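Local coordinates for protein Isomerase/lactonizing enzyme (Agrobacterium fabrum str. C58, PDB 2NQL) that belongs to the mandelate racemase/muconate lactonizing enzyme family of the enolase superfamily and holds a sodium ion in its barrel domain, at residues V8-L13 / A80-L85; S52-M57 / G383-I388. One frame throughout, in Å; residues are numbered along the deposited sequence.

Contacts 1 and 2, with centres about 9 Å apart, share the antiparallel sheet built on strand 5-15. Contact 1 joins that strand to helix 75-90; contact 2 reaches past it, from strand 50-59 to the C-terminal strand 386-387. Phe-11 O and Leu-54 N, 2.8 Å apart, tie the two contacts through a probable backbone hydrogen bond. Glu-9 adds a polar link: its OE2 forms a salt bridge to Arg-56 NH2 at 2.8 Å and, in one conformer of that residue, another to Arg-387 NH1. The segments belong to the small sheet-and-helix part of the molecule, whereas the sodium ion is bound by Glu-240 and Glu-266 in the barrel domain.

Contact 1: V8-L13 / A80-L85; sequences VEVFTL and ALINDL
Val-10 and Ile-82 meet methyl to methyl, with Val-10 CG2 3.5 Å from Ile-82 CG2, and this pair is the tight part of the contact. Val-8 adds a second methyl to the same point, its CG1 lying 3.7 Å from Ile-82 CG2 while the two side chains cross at about a right angle. One isoleucine branch thus serves two valines that are two residues apart on the strand. The CB bond of Ile-82 points toward the strand; chi1 of -64° sets CG1 opposite the carbonyl carbon and leaves CG2, the branch in contact, opposite the backbone N. No direct hydrogen bond crosses between the segments, and their axes approach to 9.0 Å.

The looser side is formed by Asn-83 and water. Asn-83 OD1 stands 3.7 Å from Val-10 CG2, but its polar links to the strand run through two waters, both of which donate to it. Water 1 also donates to Val-8 O, while water 2 accepts from Val-10 N at 2.9 Å. ND2 of the same amide is hydrogen-bonded to Ile-388 OXT, which is consistent with a settled orientation of the amide.

The helix segment runs nearly antiparallel to the strand, at 156°. Ile-82 also packs on Val-55 of strand 50-59 and Ala-122 of helix 117-138, placing the contact where helix 75-90 lies against the sheet beside that second helix.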
loop_
_atom_site.group_PDB
_atom_site.type_symbol
_atom_site.label_atom_id
_atom_site.label_comp_id
_atom_site.label_asym_id
_atom_site.label_seq_id
_atom_site.Cartn_x
_atom_site.Cartn_y
_atom_site.Cartn_z
ATOM N N VAL A 8 5.837 -7.184 22.466
ATOM C CA VAL A 8 4.845 -7.193 21.380
ATOM C C VAL A 8 4.926 -8.595 20.787
ATOM O O VAL A 8 5.979 -9.015 20.294
ATOM C CB VAL A 8 5.144 -6.107 20.301
ATOM C CG1 VAL A 8 4.099 -6.150 19.167
ATOM C CG2 VAL A 8 5.207 -4.703 20.912
ATOM N N GLU A 9 3.831 -9.344 20.886
ATOM C CA GLU A 9 3.804 -10.731 20.431
ATOM C C GLU A 9 2.782 -10.851 19.300
ATOM O O GLU A 9 1.654 -10.352 19.436
ATOM C CB GLU A 9 3.372 -11.655 21.570
ATOM C CG GLU A 9 4.359 -11.768 22.749
ATOM C CD GLU A 9 3.707 -12.457 23.929
ATOM O OE1 GLU A 9 3.121 -11.744 24.775
ATOM O OE2 GLU A 9 3.746 -13.697 23.962
ATOM N N VAL A 10 3.169 -11.491 18.193
ATOM C CA VAL A 10 2.257 -11.637 17.037
ATOM C C VAL A 10 1.803 -13.082 16.872
ATOM O O VAL A 10 2.602 -14.014 17.007
ATOM C CB VAL A 10 2.943 -11.189 15.716
ATOM C CG1 VAL A 10 1.901 -11.008 14.627
ATOM C CG2 VAL A 10 3.659 -9.841 15.926
ATOM N N PHE A 11 0.516 -13.246 16.557
ATOM C CA PHE A 11 -0.102 -14.561 16.413
ATOM C C PHE A 11 -1.026 -14.572 15.213
ATOM O O PHE A 11 -1.488 -13.524 14.766
ATOM C CB PHE A 11 -0.979 -14.916 17.615
ATOM C CG PHE A 11 -0.264 -14.882 18.930
ATOM C CD1 PHE A 11 0.370 -16.024 19.420
ATOM C CD2 PHE A 11 -0.284 -13.725 19.705
ATOM C CE1 PHE A 11 1.016 -15.998 20.673
ATOM C CE2 PHE A 11 0.377 -13.688 20.959
ATOM C CZ PHE A 11 1.017 -14.827 21.427
ATOM N N THR A 12 -1.290 -15.772 14.701
ATOM C CA THR A 12 -2.461 -15.976 13.841
ATOM C C THR A 12 -3.484 -16.845 14.571
ATOM O O THR A 12 -3.141 -17.649 15.439
ATOM C CB THR A 12 -2.112 -16.657 12.509
ATOM O OG1 THR A 12 -1.352 -17.844 12.769
ATOM C CG2 THR A 12 -1.298 -15.686 11.646
ATOM N N LEU A 13 -4.736 -16.621 14.229
ATOM C CA LEU A 13 -5.832 -17.543 14.594
ATOM C C LEU A 13 -6.449 -17.998 13.282
ATOM O O LEU A 13 -6.942 -17.178 12.509
ATOM C CB LEU A 13 -6.847 -16.807 15.481
ATOM C CG LEU A 13 -8.172 -17.534 15.836
ATOM C CD1 LEU A 13 -7.873 -18.920 16.335
ATOM C CD2 LEU A 13 -8.963 -16.747 16.907
ATOM N N ALA A 80 6.085 -10.118 9.729
ATOM C CA ALA A 80 7.463 -9.639 9.469
ATOM C C ALA A 80 7.611 -8.164 9.786
ATOM O O ALA A 80 8.592 -7.759 10.419
ATOM C CB ALA A 80 7.866 -9.922 8.008
ATOM N N LEU A 81 6.651 -7.354 9.353
ATOM C CA LEU A 81 6.702 -5.909 9.613
ATOM C C LEU A 81 6.787 -5.656 11.107
ATOM O O LEU A 81 7.615 -4.857 11.572
ATOM C CB LEU A 81 5.487 -5.195 8.984
ATOM C CG LEU A 81 5.556 -5.150 7.455
ATOM C CD1 LEU A 81 4.245 -4.650 6.869
ATOM C CD2 LEU A 81 6.689 -4.201 7.005
ATOM N N ILE A 82 5.954 -6.357 11.874
ATOM C CA ILE A 82 5.943 -6.109 13.309
ATOM C C ILE A 82 7.221 -6.646 13.974
ATOM O O ILE A 82 7.894 -5.892 14.699
ATOM C CB ILE A 82 4.646 -6.647 13.982
ATOM C CG1 ILE A 82 3.432 -5.867 13.425
ATOM C CG2 ILE A 82 4.753 -6.525 15.521
ATOM C CD1 ILE A 82 2.060 -6.415 13.925
ATOM N N ASN A 83 7.571 -7.908 13.710
ATOM C CA ASN A 83 8.722 -8.538 14.381
ATOM C C ASN A 83 10.075 -7.909 13.974
ATOM O O ASN A 83 10.964 -7.725 14.831
ATOM C CB ASN A 83 8.777 -10.041 14.132
ATOM C CG ASN A 83 7.652 -10.784 14.863
ATOM O OD1 ASN A 83 7.315 -10.456 16.009
ATOM N ND2 ASN A 83 7.065 -11.768 14.193
ATOM N N ASP A 84 10.215 -7.589 12.692
ATOM C CA ASP A 84 11.506 -7.062 12.194
ATOM C C ASP A 84 11.684 -5.587 12.501
ATOM O O ASP A 84 12.783 -5.150 12.850
ATOM C CB ASP A 84 11.679 -7.285 10.677
ATOM C CG ASP A 84 13.031 -6.731 10.154
ATOM O OD1 ASP A 84 14.081 -7.234 10.574
ATOM O OD2 ASP A 84 13.019 -5.768 9.368
ATOM N N LEU A 85 10.611 -4.822 12.329
ATOM C CA LEU A 85 10.681 -3.371 12.307
ATOM C C LEU A 85 9.886 -2.688 13.411
ATOM O O LEU A 85 10.428 -1.881 14.163
ATOM C CB LEU A 85 10.254 -2.817 10.941
ATOM C CG LEU A 85 10.062 -1.292 10.832
ATOM C CD1 LEU A 85 11.401 -0.503 10.952
ATOM C CD2 LEU A 85 9.267 -0.862 9.582
HETATM O O HOH W 1 7.324 -8.442 17.941
HETATM O O HOH W 2 6.033 -11.988 17.899
#

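Contact 2: S52-M57 / G383-I388; sequences SVLVRM and GLIERI. With SO4 (sulfate ion), chain E.
Ile-385 meets Leu-54 through one methyl from each side chain. The touching atoms are Ile-385 CG2 and Leu-54 CD1, 3.8 Å apart, and the two side chains cross at about a right angle. In Ile-385 it is CG2, lying opposite the carbonyl carbon, that reaches the leucine.

Glu-386 next presents its aliphatic part to the bound sulfate, with CB 3.5 Å from sulfate O1. At Arg-387 the backbone takes over: its N-H donates to sulfate O4 at 2.8 Å, almost perfectly straight at 178°. The sulfate probably comes from the crystallisation liquor.

The Arg-387 side chain was deposited in two conformers, and its meeting with Arg-56 is therefore doubtful, resting on the one considered here. In that conformer the side chain leaves the backbone away from strand 50-59, yet its end comes back to within 4.2 Å of Arg-56, measured between the two NH2 atoms. Arg-387 NH2 then lies at the edge of the Arg-56 guanidinium, near its plane, and the two planes are 62° apart. The nearby Glu-9 carboxylate would probably offset the like charges.

Ile-388, the C-terminal residue, points its CB toward strand 50-59 and packs on Ala-79 of helix 75-90.

Strands 50-59 and 386-387 both run antiparallel to the intervening strand 5-15. The arrangement fits the N-terminal domain of the enolase superfamily, here with the chain's C-terminal strand completing the edge of its antiparallel sheet.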
loop_
_atom_site.group_PDB
_atom_site.type_symbol
_atom_site.label_atom_id
_atom_site.label_comp_id
_atom_site.label_asym_id
_atom_site.label_seq_id
_atom_site.Cartn_x
_atom_site.Cartn_y
_atom_site.Cartn_z
ATOM N N SER A 52 -6.897 -14.460 10.992
ATOM C CA SER A 52 -6.570 -13.059 11.232
ATOM C C SER A 52 -5.275 -13.024 12.023
ATOM O O SER A 52 -4.824 -14.051 12.552
ATOM C CB SER A 52 -7.689 -12.352 12.011
ATOM O OG SER A 52 -7.901 -12.960 13.266
ATOM N N VAL A 53 -4.684 -11.834 12.105
ATOM C CA VAL A 53 -3.453 -11.659 12.877
ATOM C C VAL A 53 -3.794 -10.959 14.169
ATOM O O VAL A 53 -4.439 -9.914 14.136
ATOM C CB VAL A 53 -2.405 -10.798 12.088
ATOM C CG1 VAL A 53 -1.247 -10.317 13.040
ATOM C CG2 VAL A 53 -1.838 -11.611 10.914
ATOM N N LEU A 54 -3.349 -11.519 15.289
ATOM C CA LEU A 54 -3.590 -10.932 16.608
ATOM C C LEU A 54 -2.278 -10.427 17.197
ATOM O O LEU A 54 -1.228 -11.055 17.000
ATOM C CB LEU A 54 -4.176 -11.994 17.552
ATOM C CG LEU A 54 -5.653 -12.318 17.286
ATOM C CD1 LEU A 54 -5.990 -13.662 17.917
ATOM C CD2 LEU A 54 -6.494 -11.225 17.917
ATOM N N VAL A 55 -2.341 -9.322 17.941
ATOM C CA VAL A 55 -1.137 -8.811 18.642
ATOM C C VAL A 55 -1.429 -8.707 20.136
ATOM O O VAL A 55 -2.438 -8.131 20.515
ATOM C CB VAL A 55 -0.709 -7.415 18.095
ATOM C CG1 VAL A 55 0.387 -6.803 18.979
ATOM C CG2 VAL A 55 -0.184 -7.563 16.663
ATOM N N ARG A 56 -0.579 -9.316 20.958
ATOM C CA ARG A 56 -0.602 -9.102 22.406
ATOM C C ARG A 56 0.555 -8.188 22.794
ATOM O O ARG A 56 1.729 -8.518 22.522
ATOM C CB ARG A 56 -0.473 -10.418 23.150
ATOM C CG ARG A 56 -0.517 -10.257 24.692
ATOM C CD ARG A 56 -0.670 -11.589 25.428
ATOM N NE ARG A 56 0.413 -12.538 25.171
ATOM C CZ ARG A 56 0.310 -13.853 25.328
ATOM N NH1 ARG A 56 -0.833 -14.405 25.755
ATOM N NH2 ARG A 56 1.346 -14.623 25.085
ATOM N N MET A 57 0.193 -7.077 23.430
ATOM C CA MET A 57 1.114 -6.012 23.802
ATOM C C MET A 57 1.059 -5.893 25.317
ATOM O O MET A 57 -0.030 -5.778 25.897
ATOM C CB MET A 57 0.671 -4.703 23.147
ATOM C CG MET A 57 1.723 -3.565 23.218
ATOM S SD MET A 57 1.193 -2.051 22.440
ATOM C CE MET A 57 1.397 -2.482 20.692
ATOM N N GLY A 383 -5.932 -21.149 23.346
ATOM C CA GLY A 383 -5.516 -22.513 23.007
ATOM C C GLY A 383 -5.277 -22.688 21.516
ATOM O O GLY A 383 -4.549 -23.572 21.100
ATOM N N LEU A 384 -5.895 -21.833 20.708
ATOM C CA LEU A 384 -5.880 -21.979 19.245
ATOM C C LEU A 384 -4.810 -21.126 18.534
ATOM O O LEU A 384 -4.363 -21.471 17.444
ATOM C CB LEU A 384 -7.254 -21.646 18.676
ATOM C CG LEU A 384 -8.372 -22.574 19.175
ATOM C CD1 LEU A 384 -9.698 -22.177 18.506
ATOM C CD2 LEU A 384 -7.981 -24.046 18.918
ATOM N N ILE A 385 -4.417 -20.018 19.140
ATOM C CA ILE A 385 -3.496 -19.101 18.441
ATOM C C ILE A 385 -2.122 -19.753 18.216
ATOM O O ILE A 385 -1.687 -20.568 19.029
ATOM C CB ILE A 385 -3.389 -17.744 19.156
ATOM C CG1 ILE A 385 -2.857 -17.894 20.591
ATOM C CG2 ILE A 385 -4.760 -17.032 19.076
ATOM C CD1 ILE A 385 -2.616 -16.587 21.349
ATOM N N GLU A 386 -1.465 -19.404 17.103
ATOM C CA GLU A 386 -0.102 -19.899 16.807
ATOM C C GLU A 386 0.801 -18.656 16.700
ATOM O O GLU A 386 0.393 -17.655 16.110
ATOM C CB GLU A 386 -0.070 -20.606 15.437
ATOM C CG GLU A 386 -0.881 -21.891 15.331
ATOM C CD GLU A 386 -0.795 -22.541 13.928
ATOM O OE1 GLU A 386 -1.380 -22.013 12.942
ATOM O OE2 GLU A 386 -0.143 -23.603 13.817
ATOM N N ARG A 387 1.999 -18.736 17.268
ATOM C CA ARG A 387 3.005 -17.695 17.087
ATOM C C ARG A 387 3.395 -17.553 15.619
ATOM O O ARG A 387 3.448 -18.536 14.881
ATOM C CB ARG A 387 4.244 -17.996 17.934
ATOM C CG ARG A 387 3.981 -18.023 19.431
ATOM C CD ARG A 387 5.274 -17.897 20.220
ATOM N NE ARG A 387 5.042 -17.950 21.661
ATOM C CZ ARG A 387 4.636 -16.915 22.391
ATOM N NH1 ARG A 387 4.416 -15.742 21.815
ATOM N NH2 ARG A 387 4.451 -17.055 23.696
ATOM N N ILE A 388 3.667 -16.320 15.205
ATOM C CA ILE A 388 4.131 -16.048 13.839
ATOM C C ILE A 388 5.213 -14.950 13.898
ATOM O O ILE A 388 6.109 -14.923 13.041
ATOM C CB ILE A 388 2.940 -15.703 12.883
ATOM C CG1 ILE A 388 3.392 -15.648 11.410
ATOM C CG2 ILE A 388 2.211 -14.434 13.348
ATOM C CD1 ILE A 388 2.225 -15.633 10.373
ATOM O OXT ILE A 388 5.232 -14.122 14.837
HETATM S S SO4 E . 2.891 -22.387 18.398
HETATM O O1 SO4 E . 2.168 -22.678 17.156
HETATM O O2 SO4 E . 2.473 -23.322 19.446
HETATM O O3 SO4 E . 4.334 -22.503 18.184
HETATM O O4 SO4 E . 2.583 -21.033 18.821
#